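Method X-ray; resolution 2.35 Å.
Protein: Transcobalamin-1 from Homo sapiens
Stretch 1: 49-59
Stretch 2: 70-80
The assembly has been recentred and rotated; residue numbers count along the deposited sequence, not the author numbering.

Stretch 1, residues 49-59: NRGTSAVNVVL
Stretch 2, residues 70-80: TLMQKMIQQIK

A54 sits at the centre, where the two backbones come closest, CA to CA: its CA lies 4.8 Å from the CA of M75. Residues 70-80 are helical throughout. Residues 55-59 form a helix whose axis approaches the other to 9.1 Å and runs at 136° to it, N to C. A54 CB points toward the other helix and lies 3.7 Å from K74 CD and 3.8 Å from M75 CB.

V55, V57 and V58 are all t. V55 CG2 packs 3.8 Å from M75 CG. V58 points toward the other helix, with CB 3.7 Å from M75 SD, CG1 3.7 Å from M72 CE and CG2 3.9 Å from L71 CB. V57 CG1 meets L71 CD1 at 3.6 Å. M75 is t, t, p; L71 is m, t; M72 is t, p, p.

Outward, Q78 (m, t, chi3 -16°) hydrogen-bonds the backbone before the helix, extended at T52 and S53 and turning at A54 (-107/-9). Its amide uses both ends: A54 N donates to Q78 OE1 at 3.0 Å, and Q78 NE2 donates to T52 O at 3.1 Å. One side chain thus satisfies two backbone groups ahead of the helix. S53 OG caps V55 N at 3.0 Å.

N49-T52 is a type I turn. K74, all t, extends its ammonium to the turn's carbonyls: NZ donates to N49 O at 2.8 Å and weakly to T52 O at 3.3 Å. One water bridges K74 NZ and S53 O, 2.8 Å from each.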

ATOM      1  N   ASN A  49     -14.643  -1.574  12.676  1.00 71.17           N
ATOM      2  CA  ASN A  49     -14.010  -2.754  12.098  1.00 64.65           C
ATOM      3  C   ASN A  49     -12.726  -3.090  12.848  1.00 64.72           C
ATOM      4  O   ASN A  49     -11.684  -2.484  12.614  1.00 65.13           O
ATOM      5  CB  ASN A  49     -13.711  -2.525  10.614  1.00 57.31           C
ATOM      6  CG  ASN A  49     -13.393  -3.810   9.871  1.00 62.54           C
ATOM      7  OD1 ASN A  49     -13.140  -3.791   8.666  1.00 66.69           O
ATOM      8  ND2 ASN A  49     -13.423  -4.932  10.577  1.00 63.78           N
ATOM      9  N   ARG A  50     -12.811  -4.062  13.748  1.00 67.48           N
ATOM     10  CA  ARG A  50     -11.677  -4.443  14.580  1.00 61.98           C
ATOM     11  C   ARG A  50     -10.598  -5.151  13.763  1.00 60.73           C
ATOM     12  O   ARG A  50      -9.455  -5.277  14.202  1.00 62.33           O
ATOM     13  CB  ARG A  50     -12.145  -5.337  15.728  1.00 75.51           C
ATOM     14  CG  ARG A  50     -11.384  -5.139  17.027  1.00 91.81           C
ATOM     15  CD  ARG A  50     -12.069  -5.859  18.177  1.00104.74           C
ATOM     16  NE  ARG A  50     -11.479  -5.512  19.468  1.00115.94           N
ATOM     17  CZ  ARG A  50     -11.861  -4.476  20.209  1.00123.53           C
ATOM     18  NH1 ARG A  50     -11.271  -4.237  21.372  1.00128.55           N
ATOM     19  NH2 ARG A  50     -12.832  -3.678  19.788  1.00124.50           N
ATOM     20  N   GLY A  51     -10.970  -5.609  12.572  1.00 56.03           N
ATOM     21  CA  GLY A  51     -10.050  -6.319  11.704  1.00 57.14           C
ATOM     22  C   GLY A  51      -9.189  -5.400  10.857  1.00 66.02           C
ATOM     23  O   GLY A  51      -8.155  -5.815  10.335  1.00 68.97           O
ATOM     24  N   THR A  52      -9.613  -4.148  10.718  1.00 58.00           N
ATOM     25  CA  THR A  52      -8.869  -3.198   9.902  1.00 61.99           C
ATOM     26  C   THR A  52      -7.964  -2.311  10.757  1.00 57.28           C
ATOM     27  O   THR A  52      -8.234  -2.074  11.936  1.00 53.15           O
ATOM     28  CB  THR A  52      -9.800  -2.327   9.030  1.00 57.22           C
ATOM     29  OG1 THR A  52      -9.045  -1.738   7.964  1.00 60.14           O
ATOM     30  CG2 THR A  52     -10.449  -1.226   9.857  1.00 53.18           C
ATOM     31  N   SER A  53      -6.883  -1.833  10.153  1.00 58.41           N
ATOM     32  CA  SER A  53      -5.900  -1.032  10.863  1.00 60.25           C
ATOM     33  C   SER A  53      -6.359   0.413  11.021  1.00 54.98           C
ATOM     34  O   SER A  53      -7.097   0.936  10.186  1.00 49.70           O
ATOM     35  CB  SER A  53      -4.556  -1.076  10.133  1.00 56.86           C
ATOM     36  OG  SER A  53      -3.605  -0.236  10.760  1.00 67.61           O
ATOM     37  N   ALA A  54      -5.924   1.048  12.103  1.00 47.38           N
ATOM     38  CA  ALA A  54      -6.161   2.473  12.304  1.00 43.05           C
ATOM     39  C   ALA A  54      -4.865   3.243  12.093  1.00 42.14           C
ATOM     40  O   ALA A  54      -4.861   4.472  12.054  1.00 46.96           O
ATOM     41  CB  ALA A  54      -6.715   2.731  13.696  1.00 39.61           C
ATOM     42  N   VAL A  55      -3.764   2.510  11.958  1.00 42.88           N
ATOM     43  CA  VAL A  55      -2.449   3.117  11.783  1.00 43.11           C
ATOM     44  C   VAL A  55      -2.349   3.883  10.468  1.00 42.30           C
ATOM     45  O   VAL A  55      -1.993   5.062  10.449  1.00 38.20           O
ATOM     46  CB  VAL A  55      -1.340   2.055  11.835  1.00 41.49           C
ATOM     47  CG1 VAL A  55       0.013   2.686  11.536  1.00 39.80           C
ATOM     48  CG2 VAL A  55      -1.334   1.365  13.195  1.00 36.86           C
ATOM     49  N   ASN A  56      -2.661   3.202   9.369  1.00 39.92           N
ATOM     50  CA  ASN A  56      -2.643   3.822   8.049  1.00 40.30           C
ATOM     51  C   ASN A  56      -3.639   4.975   7.944  1.00 38.93           C
ATOM     52  O   ASN A  56      -3.358   6.004   7.328  1.00 45.40           O
ATOM     53  CB  ASN A  56      -2.936   2.778   6.969  1.00 38.91           C
ATOM     54  CG  ASN A  56      -4.181   1.962   7.268  1.00 52.97           C
ATOM     55  OD1 ASN A  56      -4.864   2.188   8.271  1.00 52.21           O
ATOM     56  ND2 ASN A  56      -4.487   1.010   6.393  1.00 49.19           N
ATOM     57  N   VAL A  57      -4.801   4.790   8.558  1.00 33.11           N
ATOM     58  CA  VAL A  57      -5.868   5.778   8.526  1.00 32.67           C
ATOM     59  C   VAL A  57      -5.452   7.066   9.236  1.00 43.39           C
ATOM     60  O   VAL A  57      -5.583   8.162   8.685  1.00 45.56           O
ATOM     61  CB  VAL A  57      -7.148   5.212   9.173  1.00 44.21           C
ATOM     62  CG1 VAL A  57      -8.181   6.304   9.378  1.00 44.22           C
ATOM     63  CG2 VAL A  57      -7.707   4.076   8.326  1.00 41.03           C
ATOM     64  N   VAL A  58      -4.942   6.926  10.456  1.00 33.51           N
ATOM     65  CA  VAL A  58      -4.521   8.074  11.251  1.00 36.16           C
ATOM     66  C   VAL A  58      -3.324   8.779  10.611  1.00 38.82           C
ATOM     67  O   VAL A  58      -3.270  10.009  10.574  1.00 36.87           O
ATOM     68  CB  VAL A  58      -4.212   7.673  12.717  1.00 40.09           C
ATOM     69  CG1 VAL A  58      -3.501   8.797  13.455  1.00 35.01           C
ATOM     70  CG2 VAL A  58      -5.496   7.284  13.442  1.00 37.27           C
ATOM     71  N   LEU A  59      -2.377   7.999  10.096  1.00 35.91           N
ATOM     72  CA  LEU A  59      -1.240   8.551   9.361  1.00 41.49           C
ATOM     73  C   LEU A  59      -1.713   9.427   8.206  1.00 39.50           C
ATOM     74  O   LEU A  59      -1.233  10.543   8.023  1.00 40.32           O
ATOM     75  CB  LEU A  59      -0.348   7.429   8.823  1.00 37.67           C
ATOM     76  CG  LEU A  59       0.721   7.822   7.796  1.00 38.59           C
ATOM     77  CD1 LEU A  59       1.644   8.904   8.337  1.00 33.57           C
ATOM     78  CD2 LEU A  59       1.528   6.606   7.364  1.00 35.06           C
ATOM     79  N   THR A  70     -11.505   9.471  17.760  1.00 43.52           N
ATOM     80  CA  THR A  70     -11.911   8.070  17.846  1.00 43.68           C
ATOM     81  C   THR A  70     -10.908   7.146  17.161  1.00 45.46           C
ATOM     82  O   THR A  70     -10.526   6.114  17.711  1.00 55.85           O
ATOM     83  CB  THR A  70     -13.302   7.841  17.229  1.00 43.23           C
ATOM     84  OG1 THR A  70     -13.345   8.422  15.920  1.00 39.48           O
ATOM     85  CG2 THR A  70     -14.379   8.473  18.094  1.00 43.70           C
ATOM     86  N   LEU A  71     -10.484   7.529  15.962  1.00 45.38           N
ATOM     87  CA  LEU A  71      -9.499   6.758  15.214  1.00 47.13           C
ATOM     88  C   LEU A  71      -8.135   6.814  15.893  1.00 41.18           C
ATOM     89  O   LEU A  71      -7.393   5.831  15.901  1.00 41.79           O
ATOM     90  CB  LEU A  71      -9.405   7.267  13.773  1.00 42.61           C
ATOM     91  CG  LEU A  71     -10.647   7.011  12.916  1.00 48.07           C
ATOM     92  CD1 LEU A  71     -10.578   7.780  11.606  1.00 39.36           C
ATOM     93  CD2 LEU A  71     -10.812   5.517  12.655  1.00 40.98           C
ATOM     94  N   MET A  72      -7.812   7.968  16.463  1.00 42.73           N
ATOM     95  CA  MET A  72      -6.565   8.138  17.195  1.00 49.63           C
ATOM     96  C   MET A  72      -6.506   7.189  18.394  1.00 52.31           C
ATOM     97  O   MET A  72      -5.485   6.544  18.637  1.00 41.00           O
ATOM     98  CB  MET A  72      -6.416   9.587  17.657  1.00 50.83           C
ATOM     99  CG  MET A  72      -5.217   9.827  18.552  1.00 67.53           C
ATOM    100  SD  MET A  72      -3.667   9.627  17.661  1.00 78.42           S
ATOM    101  CE  MET A  72      -3.833  10.926  16.438  1.00 89.76           C
ATOM    102  N   GLN A  73      -7.609   7.105  19.131  1.00 50.60           N
ATOM    103  CA  GLN A  73      -7.711   6.208  20.280  1.00 53.76           C
ATOM    104  C   GLN A  73      -7.609   4.752  19.848  1.00 52.97           C
ATOM    105  O   GLN A  73      -6.979   3.937  20.523  1.00 50.22           O
ATOM    106  CB  GLN A  73      -9.028   6.434  21.025  1.00 44.83           C
ATOM    107  CG  GLN A  73      -9.123   7.783  21.708  1.00 52.49           C
ATOM    108  CD  GLN A  73     -10.529   8.109  22.179  1.00 65.72           C
ATOM    109  OE1 GLN A  73     -10.773   9.179  22.734  1.00 79.51           O
ATOM    110  NE2 GLN A  73     -11.461   7.189  21.956  1.00 61.52           N
ATOM    111  N   LYS A  74      -8.237   4.428  18.723  1.00 47.32           N
ATOM    112  CA  LYS A  74      -8.182   3.073  18.197  1.00 55.71           C
ATOM    113  C   LYS A  74      -6.751   2.692  17.843  1.00 55.49           C
ATOM    114  O   LYS A  74      -6.311   1.579  18.122  1.00 55.54           O
ATOM    115  CB  LYS A  74      -9.080   2.924  16.967  1.00 53.42           C
ATOM    116  CG  LYS A  74      -9.074   1.517  16.383  1.00 53.91           C
ATOM    117  CD  LYS A  74      -9.906   1.421  15.117  1.00 50.90           C
ATOM    118  CE  LYS A  74      -9.828   0.023  14.519  1.00 55.97           C
ATOM    119  NZ  LYS A  74     -10.471  -0.053  13.178  1.00 61.00           N
ATOM    120  N   MET A  75      -6.025   3.625  17.232  1.00 47.11           N
ATOM    121  CA  MET A  75      -4.666   3.345  16.786  1.00 48.92           C
ATOM    122  C   MET A  75      -3.734   3.098  17.963  1.00 47.79           C
ATOM    123  O   MET A  75      -2.923   2.172  17.937  1.00 54.15           O
ATOM    124  CB  MET A  75      -4.116   4.478  15.921  1.00 46.06           C
ATOM    125  CG  MET A  75      -2.717   4.193  15.391  1.00 44.13           C
ATOM    126  SD  MET A  75      -1.873   5.631  14.709  1.00 48.69           S
ATOM    127  CE  MET A  75      -1.746   6.680  16.155  1.00 44.74           C
ATOM    128  N   ILE A  76      -3.852   3.933  18.991  1.00 47.04           N
ATOM    129  CA  ILE A  76      -3.027   3.804  20.186  1.00 48.68           C
ATOM    130  C   ILE A  76      -3.264   2.453  20.846  1.00 53.36           C
ATOM    131  O   ILE A  76      -2.322   1.779  21.266  1.00 55.23           O
ATOM    132  CB  ILE A  76      -3.309   4.936  21.194  1.00 48.86           C
ATOM    133  CG1 ILE A  76      -2.957   6.292  20.583  1.00 46.78           C
ATOM    134  CG2 ILE A  76      -2.524   4.720  22.482  1.00 47.17           C
ATOM    135  CD1 ILE A  76      -1.507   6.414  20.160  1.00 49.34           C
ATOM    136  N   GLN A  77      -4.531   2.057  20.920  1.00 56.06           N
ATOM    137  CA  GLN A  77      -4.909   0.766  21.476  1.00 57.79           C
ATOM    138  C   GLN A  77      -4.273  -0.375  20.681  1.00 54.17           C
ATOM    139  O   GLN A  77      -3.759  -1.330  21.260  1.00 60.72           O
ATOM    140  CB  GLN A  77      -6.431   0.619  21.496  1.00 73.56           C
ATOM    141  CG  GLN A  77      -6.924  -0.703  22.062  1.00 95.06           C
ATOM    142  CD  GLN A  77      -8.431  -0.839  21.992  1.00110.40           C
ATOM    143  OE1 GLN A  77      -9.126   0.058  21.514  1.00114.98           O
ATOM    144  NE2 GLN A  77      -8.947  -1.968  22.468  1.00115.01           N
ATOM    145  N   GLN A  78      -4.307  -0.269  19.357  1.00 48.35           N
ATOM    146  CA  GLN A  78      -3.679  -1.272  18.502  1.00 56.77           C
ATOM    147  C   GLN A  78      -2.168  -1.300  18.704  1.00 54.23           C
ATOM    148  O   GLN A  78      -1.564  -2.370  18.784  1.00 53.46           O
ATOM    149  CB  GLN A  78      -4.000  -1.015  17.027  1.00 53.29           C
ATOM    150  CG  GLN A  78      -5.444  -1.287  16.641  1.00 62.76           C
ATOM    151  CD  GLN A  78      -5.700  -1.067  15.160  1.00 68.74           C
ATOM    152  OE1 GLN A  78      -4.901  -0.437  14.466  1.00 60.62           O
ATOM    153  NE2 GLN A  78      -6.818  -1.591  14.671  1.00 72.65           N
ATOM    154  N   ILE A  79      -1.563  -0.119  18.782  1.00 55.50           N
ATOM    155  CA  ILE A  79      -0.119  -0.010  18.949  1.00 54.85           C
ATOM    156  C   ILE A  79       0.324  -0.587  20.291  1.00 55.87           C
ATOM    157  O   ILE A  79       1.264  -1.379  20.353  1.00 53.08           O
ATOM    158  CB  ILE A  79       0.362   1.450  18.807  1.00 53.27           C
ATOM    159  CG1 ILE A  79       0.190   1.922  17.360  1.00 51.04           C
ATOM    160  CG2 ILE A  79       1.817   1.580  19.236  1.00 42.91           C
ATOM    161  CD1 ILE A  79       0.538   3.381  17.138  1.00 41.34           C
ATOM    162  N   LYS A  80      -0.367  -0.201  21.359  1.00 53.89           N
ATOM    163  CA  LYS A  80      -0.044  -0.702  22.689  1.00 61.14           C
ATOM    164  C   LYS A  80      -0.238  -2.212  22.778  1.00 62.25           C
ATOM    165  O   LYS A  80       0.521  -2.903  23.453  1.00 68.97           O
ATOM    166  CB  LYS A  80      -0.872   0.012  23.762  1.00 58.43           C
ATOM    167  CG  LYS A  80      -0.428   1.443  24.035  1.00 59.17           C
ATOM    168  CD  LYS A  80      -1.240   2.075  25.155  1.00 59.99           C
ATOM    169  CE  LYS A  80      -0.725   3.467  25.497  1.00 63.81           C
ATOM    170  NZ  LYS A  80      -1.561   4.125  26.541  1.00 67.82           N
TER
HETATM  171  O   HOH W   1      -9.468   1.917  11.422  1.00 52.36           O